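PDB 6WIL: hemolysin activator protein CdiB from Acinetobacter baumannii ACICU, which probably secretes its partner CdiA toxin across the outer membrane in contact-dependent growth inhibition, as a two-partner-secretion (TpsB) transporter of the Omp85 superfamily. Local coordinates for residues A[9-14]-A[310-315]; A[15-20]-A[268-273]; A[222-227]-A[458-463]; A[470-475]-A[514-519]. All blocks are in the same frame, centred on the assembly; numbering follows the deposited sequence.

Interaction 1: A[9-14]-A[310-315]; sequences PSQVLQ and GNSQQA
Gln-11 of helix 8-27 reaches out to Ser-312 on barrel strand 308-326, and this pair makes the whole contact between segments 9-14 and 310-315. The two backbones stay well apart, with 9.1 Å between the CA atoms of Gln-11 and Ser-312, so the gap is spanned by a long side chain meeting a short one. The glutamine chain turns at its second torsion (chi2 -77°), which carries its amide end over to the serine. As modelled, Gln-11 NE2 lies 3.1 Å from Ser-312 OG, but the amide is probably turned over, so which of its two polar atoms faces the hydroxyl is doubtful. Ser-312 OG, anti to its own backbone N (chi1 -154°), also makes a weak hydrogen bond to Glu-341 O on the next strand. Away from this point the fit is loose: Gln-314 also starts toward the helix but stops short of it. On the far side of the strand, Asn-311 and Gln-313 turn from the helix and pair with each other, Asn-311 ND2 donating to Gln-313 OE1 over 3.0 Å, in the carbonyl plane on a lone pair. A lumenal helix touching the inner wall of a 16-stranded barrel at a few polar points is consistent with the plug helix known from TpsB transporters such as FhaC.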
loop_
_atom_site.group_PDB
_atom_site.type_symbol
_atom_site.label_atom_id
_atom_site.label_comp_id
_atom_site.label_asym_id
_atom_site.label_seq_id
_atom_site.Cartn_x
_atom_site.Cartn_y
_atom_site.Cartn_z
ATOM N N PRO A 9 1.010 7.283 -27.746
ATOM C CA PRO A 9 -0.286 6.922 -27.137
ATOM C C PRO A 9 -0.315 5.521 -26.548
ATOM O O PRO A 9 -0.761 5.341 -25.408
ATOM C CB PRO A 9 -1.267 7.078 -28.306
ATOM C CG PRO A 9 -0.655 8.113 -29.159
ATOM C CD PRO A 9 0.821 7.861 -29.093
ATOM N N SER A 10 0.154 4.516 -27.295
ATOM C CA SER A 10 0.107 3.142 -26.800
ATOM C C SER A 10 1.013 2.937 -25.591
ATOM O O SER A 10 0.698 2.119 -24.720
ATOM C CB SER A 10 0.484 2.164 -27.915
ATOM O OG SER A 10 -0.657 1.746 -28.646
ATOM N N GLN A 11 2.134 3.658 -25.519
ATOM C CA GLN A 11 3.048 3.502 -24.392
ATOM C C GLN A 11 2.535 4.197 -23.136
ATOM O O GLN A 11 2.792 3.721 -22.025
ATOM C CB GLN A 11 4.438 4.031 -24.757
ATOM C CG GLN A 11 5.498 2.948 -24.969
ATOM C CD GLN A 11 6.033 2.367 -23.665
ATOM O OE1 GLN A 11 5.489 2.612 -22.587
ATOM N NE2 GLN A 11 7.111 1.597 -23.761
ATOM N N VAL A 12 1.822 5.315 -23.288
ATOM C CA VAL A 12 1.202 5.967 -22.137
ATOM C C VAL A 12 0.151 5.055 -21.518
ATOM O O VAL A 12 0.109 4.858 -20.297
ATOM C CB VAL A 12 0.599 7.324 -22.550
ATOM C CG1 VAL A 12 -0.441 7.779 -21.536
ATOM C CG2 VAL A 12 1.694 8.368 -22.691
ATOM N N LEU A 13 -0.715 4.481 -22.358
ATOM C CA LEU A 13 -1.745 3.574 -21.865
ATOM C C LEU A 13 -1.134 2.335 -21.224
ATOM O O LEU A 13 -1.698 1.790 -20.267
ATOM C CB LEU A 13 -2.680 3.178 -23.008
ATOM C CG LEU A 13 -3.916 2.360 -22.632
ATOM C CD1 LEU A 13 -5.035 3.259 -22.117
ATOM C CD2 LEU A 13 -4.384 1.515 -23.807
ATOM N N GLN A 14 0.012 1.879 -21.732
ATOM C CA GLN A 14 0.695 0.743 -21.123
ATOM C C GLN A 14 1.236 1.098 -19.742
ATOM O O GLN A 14 1.134 0.298 -18.805
ATOM C CB GLN A 14 1.819 0.257 -22.041
ATOM C CG GLN A 14 2.878 -0.608 -21.369
ATOM C CD GLN A 14 2.394 -2.012 -21.046
ATOM O OE1 GLN A 14 1.275 -2.396 -21.390
ATOM N NE2 GLN A 14 3.245 -2.790 -20.384
ATOM N N GLY A 310 7.965 -1.566 -32.346
ATOM C CA GLY A 310 9.084 -1.374 -31.440
ATOM C C GLY A 310 8.876 -2.132 -30.148
ATOM O O GLY A 310 7.780 -2.613 -29.848
ATOM N N ASN A 311 9.958 -2.228 -29.383
ATOM C CA ASN A 311 9.972 -2.963 -28.130
ATOM C C ASN A 311 10.450 -2.059 -27.000
ATOM O O ASN A 311 11.102 -1.037 -27.226
ATOM C CB ASN A 311 10.869 -4.204 -28.235
ATOM C CG ASN A 311 12.241 -3.883 -28.794
ATOM O OD1 ASN A 311 12.461 -3.959 -30.003
ATOM N ND2 ASN A 311 13.169 -3.516 -27.917
ATOM N N SER A 312 10.112 -2.451 -25.774
ATOM C CA SER A 312 10.493 -1.689 -24.593
ATOM C C SER A 312 10.634 -2.643 -23.417
ATOM O O SER A 312 9.776 -3.506 -23.210
ATOM C CB SER A 312 9.457 -0.604 -24.280
ATOM O OG SER A 312 10.038 0.469 -23.563
ATOM N N GLN A 313 11.720 -2.495 -22.662
ATOM C CA GLN A 313 11.981 -3.317 -21.490
ATOM C C GLN A 313 12.202 -2.414 -20.286
ATOM O O GLN A 313 12.742 -1.312 -20.412
ATOM C CB GLN A 313 13.206 -4.232 -21.686
ATOM C CG GLN A 313 13.126 -5.164 -22.886
ATOM C CD GLN A 313 13.432 -4.464 -24.200
ATOM O OE1 GLN A 313 12.545 -4.263 -25.028
ATOM N NE2 GLN A 313 14.692 -4.091 -24.396
ATOM N N GLN A 314 11.787 -2.891 -19.115
ATOM C CA GLN A 314 11.959 -2.137 -17.879
ATOM C C GLN A 314 12.217 -3.101 -16.733
ATOM O O GLN A 314 11.452 -4.048 -16.533
ATOM C CB GLN A 314 10.730 -1.273 -17.581
ATOM C CG GLN A 314 10.928 -0.271 -16.455
ATOM C CD GLN A 314 9.822 0.767 -16.408
ATOM O OE1 GLN A 314 8.926 0.772 -17.255
ATOM N NE2 GLN A 314 9.875 1.651 -15.417
ATOM N N ALA A 315 13.294 -2.860 -15.990
ATOM C CA ALA A 315 13.667 -3.673 -14.842
ATOM C C ALA A 315 13.704 -2.800 -13.596
ATOM O O ALA A 315 14.225 -1.681 -13.631
ATOM C CB ALA A 315 15.029 -4.342 -15.056
#

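Interaction 2: A[15-20]-A[268-273]; sequences DQRLKE and NRSYFI
Leu-18 lays its CD2 methyl against the ring of Phe-272, 3.6 Å from Phe-272 CD1 and 4.0 Å from Phe-272 CE1, the leucine and the aromatic side chain crossing at a slant. Phe-272 has CG anti to the backbone N (chi1 177°), which sends the ring off strand 266-279 toward the helix. Beside this apolar patch lies a polar one. Arg-17 extends along its first two torsions and then bends at chi3 (80°), bringing NH2 to 3.3 Å from Ser-270 OG; the hydroxyl sits at the edge of the guanidinium, near its plane. A water bridges the two: it accepts from Arg-17 NH2 at 2.5 Å, a short distance whose exact length is doubtful, and lies 3.0 Å from Ser-270 OG, with a weak further bond to the Ser-270 carbonyl. The serine hydroxyl has firmer partners in Gln-14 NE2 and Asn-289 ND2, which hydrogen-bond to it. Buried polar groups of helix and wall are thus linked through one serine and one water, next to a small apolar contact. Around them, Leu-21, Asn-22 and Leu-25 of helix 8-27 continue the cover over Phe-272, Asn-289 of strand 282-295 touches both Leu-18 and Phe-272, and Arg-17 touches both Asn-255 of strand 251-261 and the loop residue Tyr-461.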
loop_
_atom_site.group_PDB
_atom_site.type_symbol
_atom_site.label_atom_id
_atom_site.label_comp_id
_atom_site.label_asym_id
_atom_site.label_seq_id
_atom_site.Cartn_x
_atom_site.Cartn_y
_atom_site.Cartn_z
ATOM N N ASP A 15 1.802 2.300 -19.592
ATOM C CA ASP A 15 2.325 2.712 -18.290
ATOM C C ASP A 15 1.209 2.849 -17.261
ATOM O O ASP A 15 1.368 2.423 -16.110
ATOM C CB ASP A 15 3.096 4.026 -18.419
ATOM C CG ASP A 15 4.439 3.855 -19.103
ATOM O OD1 ASP A 15 4.718 2.744 -19.603
ATOM O OD2 ASP A 15 5.221 4.830 -19.134
ATOM N N GLN A 16 0.081 3.449 -17.651
ATOM C CA GLN A 16 -1.056 3.547 -16.740
ATOM C C GLN A 16 -1.561 2.165 -16.344
ATOM O O GLN A 16 -1.848 1.911 -15.167
ATOM C CB GLN A 16 -2.180 4.365 -17.379
ATOM C CG GLN A 16 -1.826 5.819 -17.670
ATOM C CD GLN A 16 -3.018 6.619 -18.175
ATOM O OE1 GLN A 16 -3.934 6.071 -18.790
ATOM N NE2 GLN A 16 -3.013 7.920 -17.906
ATOM N N ARG A 17 -1.677 1.257 -17.317
ATOM C CA ARG A 17 -2.091 -0.108 -17.011
ATOM C C ARG A 17 -1.072 -0.803 -16.117
ATOM O O ARG A 17 -1.443 -1.565 -15.216
ATOM C CB ARG A 17 -2.294 -0.897 -18.305
ATOM C CG ARG A 17 -2.907 -2.276 -18.096
ATOM C CD ARG A 17 -2.712 -3.172 -19.308
ATOM N NE ARG A 17 -1.376 -3.763 -19.342
ATOM C CZ ARG A 17 -1.035 -4.873 -18.694
ATOM N NH1 ARG A 17 -1.934 -5.514 -17.956
ATOM N NH2 ARG A 17 0.202 -5.342 -18.779
ATOM N N LEU A 18 0.219 -0.556 -16.357
ATOM C CA LEU A 18 1.257 -1.139 -15.512
ATOM C C LEU A 18 1.141 -0.649 -14.075
ATOM O O LEU A 18 1.271 -1.436 -13.129
ATOM C CB LEU A 18 2.642 -0.809 -16.068
ATOM C CG LEU A 18 3.385 -1.918 -16.810
ATOM C CD1 LEU A 18 4.833 -1.515 -17.032
ATOM C CD2 LEU A 18 3.299 -3.227 -16.038
ATOM N N LYS A 19 0.906 0.651 -13.890
ATOM C CA LYS A 19 0.774 1.183 -12.539
ATOM C C LYS A 19 -0.461 0.622 -11.846
ATOM O O LYS A 19 -0.413 0.294 -10.655
ATOM C CB LYS A 19 0.734 2.712 -12.572
ATOM C CG LYS A 19 2.108 3.360 -12.719
ATOM C CD LYS A 19 2.369 4.328 -11.573
ATOM C CE LYS A 19 3.804 4.832 -11.538
ATOM N NZ LYS A 19 4.117 5.781 -12.642
ATOM N N GLU A 20 -1.572 0.491 -12.576
ATOM C CA GLU A 20 -2.771 -0.095 -11.986
ATOM C C GLU A 20 -2.534 -1.549 -11.594
ATOM O O GLU A 20 -3.002 -1.999 -10.542
ATOM C CB GLU A 20 -3.943 0.025 -12.959
ATOM C CG GLU A 20 -5.293 -0.330 -12.357
ATOM C CD GLU A 20 -6.446 0.345 -13.080
ATOM O OE1 GLU A 20 -7.162 -0.339 -13.843
ATOM O OE2 GLU A 20 -6.627 1.568 -12.892
ATOM N N ASN A 268 -0.773 -4.706 -29.432
ATOM C CA ASN A 268 0.179 -4.634 -28.330
ATOM C C ASN A 268 0.210 -5.942 -27.557
ATOM O O ASN A 268 -0.833 -6.554 -27.307
ATOM C CB ASN A 268 -0.165 -3.491 -27.367
ATOM C CG ASN A 268 -0.612 -2.237 -28.086
ATOM O OD1 ASN A 268 0.207 -1.470 -28.596
ATOM N ND2 ASN A 268 -1.920 -2.019 -28.129
ATOM N N ARG A 269 1.413 -6.356 -27.172
ATOM C CA ARG A 269 1.620 -7.497 -26.295
ATOM C C ARG A 269 2.519 -7.064 -25.143
ATOM O O ARG A 269 3.391 -6.207 -25.311
ATOM C CB ARG A 269 2.236 -8.691 -27.053
ATOM C CG ARG A 269 1.465 -9.106 -28.313
ATOM C CD ARG A 269 1.998 -10.418 -28.898
ATOM N NE ARG A 269 0.948 -11.214 -29.538
ATOM C CZ ARG A 269 0.869 -11.455 -30.843
ATOM N NH1 ARG A 269 -0.125 -12.192 -31.323
ATOM N NH2 ARG A 269 1.789 -10.975 -31.669
ATOM N N SER A 270 2.298 -7.653 -23.967
ATOM C CA SER A 270 2.995 -7.215 -22.762
ATOM C C SER A 270 3.227 -8.388 -21.820
ATOM O O SER A 270 2.291 -9.130 -21.507
ATOM C CB SER A 270 2.201 -6.115 -22.046
ATOM O OG SER A 270 2.786 -5.787 -20.799
ATOM N N TYR A 271 4.470 -8.537 -21.361
ATOM C CA TYR A 271 4.863 -9.554 -20.393
ATOM C C TYR A 271 5.348 -8.863 -19.125
ATOM O O TYR A 271 6.156 -7.932 -19.197
ATOM C CB TYR A 271 5.963 -10.458 -20.971
ATOM C CG TYR A 271 6.503 -11.515 -20.026
ATOM C CD1 TYR A 271 7.442 -11.195 -19.049
ATOM C CD2 TYR A 271 6.095 -12.839 -20.129
ATOM C CE1 TYR A 271 7.940 -12.157 -18.190
ATOM C CE2 TYR A 271 6.594 -13.810 -19.275
ATOM C CZ TYR A 271 7.514 -13.463 -18.309
ATOM O OH TYR A 271 8.011 -14.424 -17.460
ATOM N N PHE A 272 4.873 -9.331 -17.970
ATOM C CA PHE A 272 5.195 -8.722 -16.682
ATOM C C PHE A 272 5.439 -9.805 -15.642
ATOM O O PHE A 272 4.630 -10.727 -15.496
ATOM C CB PHE A 272 4.065 -7.797 -16.216
ATOM C CG PHE A 272 4.286 -7.195 -14.855
ATOM C CD1 PHE A 272 5.052 -6.050 -14.705
ATOM C CD2 PHE A 272 3.715 -7.765 -13.727
ATOM C CE1 PHE A 272 5.252 -5.490 -13.455
ATOM C CE2 PHE A 272 3.910 -7.209 -12.475
ATOM C CZ PHE A 272 4.679 -6.069 -12.339
ATOM N N ILE A 273 6.544 -9.684 -14.912
ATOM C CA ILE A 273 6.893 -10.616 -13.847
ATOM C C ILE A 273 7.255 -9.818 -12.603
ATOM O O ILE A 273 7.983 -8.823 -12.684
ATOM C CB ILE A 273 8.051 -11.547 -14.260
ATOM C CG1 ILE A 273 8.609 -12.291 -13.045
ATOM C CG2 ILE A 273 9.143 -10.764 -14.960
ATOM C CD1 ILE A 273 9.692 -13.285 -13.385
HETATM O O HOH W 1 1.470 -7.477 -18.694
#

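Interaction 3: A[222-227]-A[458-463]; sequences SVDDSG and GGRYSV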
loop_
_atom_site.group_PDB
_atom_site.type_symbol
_atom_site.label_atom_id
_atom_site.label_comp_id
_atom_site.label_asym_id
_atom_site.label_seq_id
_atom_site.Cartn_x
_atom_site.Cartn_y
_atom_site.Cartn_z
ATOM N N SER A 222 -8.722 -12.383 -18.090
ATOM C CA SER A 222 -9.576 -11.219 -18.263
ATOM C C SER A 222 -9.726 -10.886 -19.737
ATOM O O SER A 222 -8.796 -11.056 -20.530
ATOM C CB SER A 222 -9.024 -9.983 -17.531
ATOM O OG SER A 222 -9.259 -10.060 -16.139
ATOM N N VAL A 223 -10.911 -10.399 -20.089
ATOM C CA VAL A 223 -11.169 -9.788 -21.385
ATOM C C VAL A 223 -11.873 -8.461 -21.140
ATOM O O VAL A 223 -12.793 -8.385 -20.319
ATOM C CB VAL A 223 -12.010 -10.698 -22.301
ATOM C CG1 VAL A 223 -11.168 -11.856 -22.806
ATOM C CG2 VAL A 223 -13.233 -11.216 -21.562
ATOM N N ASP A 224 -11.430 -7.417 -21.832
ATOM C CA ASP A 224 -12.032 -6.099 -21.698
ATOM C C ASP A 224 -12.319 -5.525 -23.075
ATOM O O ASP A 224 -11.477 -5.591 -23.976
ATOM C CB ASP A 224 -11.130 -5.145 -20.904
ATOM C CG ASP A 224 -11.847 -3.869 -20.497
ATOM O OD1 ASP A 224 -12.300 -3.122 -21.391
ATOM O OD2 ASP A 224 -11.972 -3.618 -19.281
ATOM N N ASP A 225 -13.513 -4.956 -23.226
ATOM C CA ASP A 225 -13.948 -4.316 -24.464
ATOM C C ASP A 225 -14.444 -2.916 -24.112
ATOM O O ASP A 225 -15.588 -2.740 -23.681
ATOM C CB ASP A 225 -15.026 -5.148 -25.158
ATOM C CG ASP A 225 -15.849 -4.346 -26.152
ATOM O OD1 ASP A 225 -15.269 -3.542 -26.912
ATOM O OD2 ASP A 225 -17.083 -4.534 -26.181
ATOM N N SER A 226 -13.575 -1.923 -24.281
ATOM C CA SER A 226 -13.911 -0.531 -24.029
ATOM C C SER A 226 -13.793 0.268 -25.318
ATOM O O SER A 226 -13.012 -0.077 -26.210
ATOM C CB SER A 226 -12.999 0.083 -22.959
ATOM O OG SER A 226 -13.182 -0.548 -21.704
ATOM N N GLY A 227 -14.576 1.336 -25.409
ATOM C CA GLY A 227 -14.488 2.230 -26.544
ATOM C C GLY A 227 -15.707 3.126 -26.616
ATOM O O GLY A 227 -16.534 3.153 -25.704
ATOM N N GLY A 458 -7.644 11.602 -19.429
ATOM C CA GLY A 458 -8.672 11.203 -20.401
ATOM C C GLY A 458 -8.517 9.750 -20.786
ATOM O O GLY A 458 -7.613 9.455 -21.526
ATOM N N GLY A 459 -9.378 8.881 -20.275
ATOM C CA GLY A 459 -9.307 7.431 -20.506
ATOM C C GLY A 459 -9.682 6.669 -19.248
ATOM O O GLY A 459 -9.905 7.284 -18.253
ATOM N N ARG A 460 -9.655 5.347 -19.286
ATOM C CA ARG A 460 -10.118 4.535 -18.163
ATOM C C ARG A 460 -9.225 4.640 -16.931
ATOM O O ARG A 460 -9.661 4.273 -15.837
ATOM C CB ARG A 460 -10.223 3.072 -18.594
ATOM C CG ARG A 460 -8.900 2.316 -18.575
ATOM C CD ARG A 460 -8.932 1.058 -19.445
ATOM N NE ARG A 460 -9.469 -0.114 -18.755
ATOM C CZ ARG A 460 -10.701 -0.583 -18.923
ATOM N NH1 ARG A 460 -11.533 0.024 -19.760
ATOM N NH2 ARG A 460 -11.102 -1.658 -18.256
ATOM N N TYR A 461 -7.990 5.109 -17.073
ATOM C CA TYR A 461 -7.061 5.131 -15.953
ATOM C C TYR A 461 -6.880 6.513 -15.359
ATOM O O TYR A 461 -6.320 6.638 -14.265
ATOM C CB TYR A 461 -5.688 4.602 -16.381
ATOM C CG TYR A 461 -5.708 3.212 -16.952
ATOM C CD1 TYR A 461 -5.951 2.108 -16.141
ATOM C CD2 TYR A 461 -5.451 2.991 -18.300
ATOM C CE1 TYR A 461 -5.955 0.825 -16.663
ATOM C CE2 TYR A 461 -5.451 1.709 -18.829
ATOM C CZ TYR A 461 -5.705 0.629 -18.009
ATOM O OH TYR A 461 -5.706 -0.648 -18.534
ATOM N N SER A 462 -7.315 7.540 -16.049
ATOM C CA SER A 462 -7.075 8.889 -15.565
ATOM C C SER A 462 -8.345 9.682 -15.350
ATOM O O SER A 462 -8.586 10.120 -14.233
ATOM C CB SER A 462 -6.141 9.645 -16.543
ATOM O OG SER A 462 -6.455 9.398 -17.887
ATOM N N VAL A 463 -9.166 9.866 -16.391
ATOM C CA VAL A 463 -10.492 10.459 -16.230
ATOM C C VAL A 463 -11.546 9.614 -16.940
ATOM O O VAL A 463 -11.620 9.616 -18.172
ATOM C CB VAL A 463 -10.527 11.904 -16.758
ATOM C CG1 VAL A 463 -11.876 12.537 -16.461
ATOM C CG2 VAL A 463 -9.380 12.704 -16.167
#
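Arg-460, in the loop between strands 455-457 and 472-474, stretches to Asp-224 and Ser-226 on the first barrel strand, 217-228. From CB the chain starts out with CG between the backbone N and the carbonyl carbon (chi1 81°), which sets CG over the ring of the next residue, Tyr-461, 3.4 Å above the plane and over its centre. CD follows along the same ring, 3.6 Å from Tyr-461 CZ. At the next bond the chain bends (chi3 -85°), and NE leads on to a guanidinium that has the tyrosine's CZ at its edge. NH1 meets Ser-226 OG, which lies near the guanidinium plane, in a weak hydrogen bond of 2.6 Å whose N-H...O angle is only 119°. NH2 faces Asp-224 in a salt bridge; its modelled approach to Asp-224 OD2 is too close to be trusted, so the exact placing is doubtful. Carboxylate and guanidinium planes stand at right angles, so the two groups do not form the flat, doubly bonded pair. The acid has further partners: Ser-226 OG donates to the syn lone pair of Asp-224 OD1 over 2.7 Å, and Ser-555 OG of strand 550-559 bonds to Asp-224 OD2. The chemistry is that of a charge-paired contact within the barrel lumen: one arginine, packed on an aromatic face, probably helps hold the inward-folded loop against a carboxylate that two serines position, and the arginine's charge probably favours the ionised form of that acid.

Interaction 4: A[470-475]-A[514-519]; sequences LMLSGD and RYLLGS
The small hairpin 455-457/472-474, part of the long loop between barrel strands 432-444 and 476-487, leans on the barrel wall where Leu-472 meets Leu-516 of strand 515-526. The two leucines reach toward each other tip to tip: Leu-472 CD1 sits 3.5 Å from Leu-516 CG and is wedged at the branch, 3.9 Å from both Leu-516 CD1 and Leu-516 CD2. In each residue CG lies anti to the carbonyl carbon (chi1 -49° in Leu-472, -76° in Leu-516), which points the branched ends across the gap. The same CD1 methyl of Leu-472 also lies on the strand backbone, 3.8 Å from Tyr-515 O. All of this is apolar contact and backbone van der Waals packing, mainly through one methyl on the loop side. Ile-457, the hairpin partner of Leu-472, touches both leucines, while Val-504 of strand 493-505 adds to the patch on Leu-472 and Phe-466 to that on Leu-516. Tyr-515 points the other way, its hydroxyl bonded to Gln-501 OE1 and its ring against Trp-503, and the side chain of Arg-514 lies about 7 Å from a bound detergent molecule. A hairpin packed by hydrophobic residues on the inner wall is consistent with the inward-folded loop L6 of Omp85-superfamily barrels, whose VRGF sequence here begins at Val-463.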
loop_
_atom_site.group_PDB
_atom_site.type_symbol
_atom_site.label_atom_id
_atom_site.label_comp_id
_atom_site.label_asym_id
_atom_site.label_seq_id
_atom_site.Cartn_x
_atom_site.Cartn_y
_atom_site.Cartn_z
ATOM N N LEU A 470 -7.756 10.918 -27.608
ATOM C CA LEU A 470 -7.039 12.170 -27.464
ATOM C C LEU A 470 -6.937 12.455 -25.983
ATOM O O LEU A 470 -7.948 12.416 -25.277
ATOM C CB LEU A 470 -7.737 13.336 -28.182
ATOM C CG LEU A 470 -7.901 13.208 -29.694
ATOM C CD1 LEU A 470 -8.817 14.291 -30.219
ATOM C CD2 LEU A 470 -6.559 13.240 -30.425
HETATM N N MSE A 471 -5.718 12.696 -25.512
HETATM C CA MSE A 471 -5.504 12.984 -24.098
HETATM C C MSE A 471 -4.849 14.346 -23.918
HETATM O O MSE A 471 -4.043 14.766 -24.745
HETATM C CB MSE A 471 -4.647 11.899 -23.447
HETATM C CG MSE A 471 -5.292 10.526 -23.476
HETATM SE SE MSE A 471 -4.112 9.126 -22.775
HETATM C CE MSE A 471 -4.508 9.306 -20.862
ATOM N N LEU A 472 -5.239 15.050 -22.860
ATOM C CA LEU A 472 -4.539 16.255 -22.447
ATOM C C LEU A 472 -3.307 15.857 -21.643
ATOM O O LEU A 472 -3.283 14.809 -21.000
ATOM C CB LEU A 472 -5.455 17.157 -21.616
ATOM C CG LEU A 472 -6.837 17.425 -22.218
ATOM C CD1 LEU A 472 -7.698 18.195 -21.243
ATOM C CD2 LEU A 472 -6.737 18.177 -23.546
ATOM N N SER A 473 -2.269 16.692 -21.698
ATOM C CA SER A 473 -1.006 16.375 -21.040
ATOM C C SER A 473 -0.310 17.660 -20.626
ATOM O O SER A 473 -0.446 18.694 -21.284
ATOM C CB SER A 473 -0.093 15.528 -21.929
ATOM O OG SER A 473 0.697 16.340 -22.790
ATOM N N GLY A 474 0.408 17.579 -19.506
ATOM C CA GLY A 474 1.292 18.641 -19.070
ATOM C C GLY A 474 2.419 18.040 -18.264
ATOM O O GLY A 474 2.371 16.869 -17.883
ATOM N N ASP A 475 3.456 18.851 -18.039
ATOM C CA ASP A 475 4.540 18.438 -17.153
ATOM C C ASP A 475 4.043 18.250 -15.723
ATOM O O ASP A 475 4.500 17.350 -15.006
ATOM C CB ASP A 475 5.669 19.466 -17.203
ATOM C CG ASP A 475 6.672 19.169 -18.292
ATOM O OD1 ASP A 475 6.385 18.313 -19.156
ATOM O OD2 ASP A 475 7.764 19.769 -18.262
ATOM N N ARG A 514 -7.010 22.521 -20.267
ATOM C CA ARG A 514 -6.351 22.037 -19.067
ATOM C C ARG A 514 -7.273 21.258 -18.138
ATOM O O ARG A 514 -6.852 20.898 -17.033
ATOM C CB ARG A 514 -5.738 23.218 -18.307
ATOM C CG ARG A 514 -5.090 24.269 -19.200
ATOM C CD ARG A 514 -4.489 25.396 -18.371
ATOM N NE ARG A 514 -5.493 26.064 -17.544
ATOM C CZ ARG A 514 -5.254 27.130 -16.786
ATOM N NH1 ARG A 514 -6.230 27.665 -16.067
ATOM N NH2 ARG A 514 -4.039 27.661 -16.748
ATOM N N TYR A 515 -8.510 20.985 -18.544
ATOM C CA TYR A 515 -9.488 20.423 -17.626
ATOM C C TYR A 515 -10.369 19.396 -18.321
ATOM O O TYR A 515 -10.788 19.589 -19.465
ATOM C CB TYR A 515 -10.364 21.521 -17.016
ATOM C CG TYR A 515 -11.324 21.011 -15.971
ATOM C CD1 TYR A 515 -10.893 20.753 -14.680
ATOM C CD2 TYR A 515 -12.661 20.786 -16.273
ATOM C CE1 TYR A 515 -11.761 20.289 -13.713
ATOM C CE2 TYR A 515 -13.541 20.317 -15.311
ATOM C CZ TYR A 515 -13.083 20.071 -14.031
ATOM O OH TYR A 515 -13.943 19.606 -13.061
ATOM N N LEU A 516 -10.652 18.307 -17.609
ATOM C CA LEU A 516 -11.563 17.269 -18.067
ATOM C C LEU A 516 -12.515 16.904 -16.939
ATOM O O LEU A 516 -12.119 16.851 -15.772
ATOM C CB LEU A 516 -10.812 16.015 -18.531
ATOM C CG LEU A 516 -10.116 16.076 -19.891
ATOM C CD1 LEU A 516 -9.360 14.789 -20.173
ATOM C CD2 LEU A 516 -11.114 16.370 -20.999
ATOM N N LEU A 517 -13.773 16.659 -17.296
ATOM C CA LEU A 517 -14.783 16.203 -16.349
ATOM C C LEU A 517 -15.606 15.121 -17.026
ATOM O O LEU A 517 -16.293 15.390 -18.016
ATOM C CB LEU A 517 -15.683 17.352 -15.886
ATOM C CG LEU A 517 -16.873 16.947 -15.008
ATOM C CD1 LEU A 517 -16.430 16.607 -13.598
ATOM C CD2 LEU A 517 -17.945 18.025 -14.993
ATOM N N GLY A 518 -15.526 13.902 -16.501
ATOM C CA GLY A 518 -16.301 12.797 -17.029
ATOM C C GLY A 518 -17.147 12.141 -15.960
ATOM O O GLY A 518 -16.902 12.330 -14.763
ATOM N N SER A 519 -18.153 11.375 -16.372
ATOM C CA SER A 519 -19.011 10.674 -15.432
ATOM C C SER A 519 -19.286 9.273 -15.955
ATOM O O SER A 519 -19.327 9.043 -17.166
ATOM C CB SER A 519 -20.329 11.421 -15.194
ATOM O OG SER A 519 -21.017 10.885 -14.077
#

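All four contacts join the closed 16-stranded barrel to what fills its lumen. Interactions 1 and 2, with centres 8 Å apart, place successive turns of helix 8-27 on strands 308-326 and 266-279; interactions 3 and 4, 15 Å apart, fix the loop between strands 432-444 and 476-487 to strands 217-228 and 515-526. Along the chain, interaction 3 crosses both helix contacts, whereas interaction 4 follows all three. Helix and loop also meet: Tyr-461 packs on Leu-13, Gln-16, Arg-17 and Glu-20, and Met-471 on Val-12 and Gln-16. The plug is therefore a joint assembly, consistent with a closed resting state of the transporter.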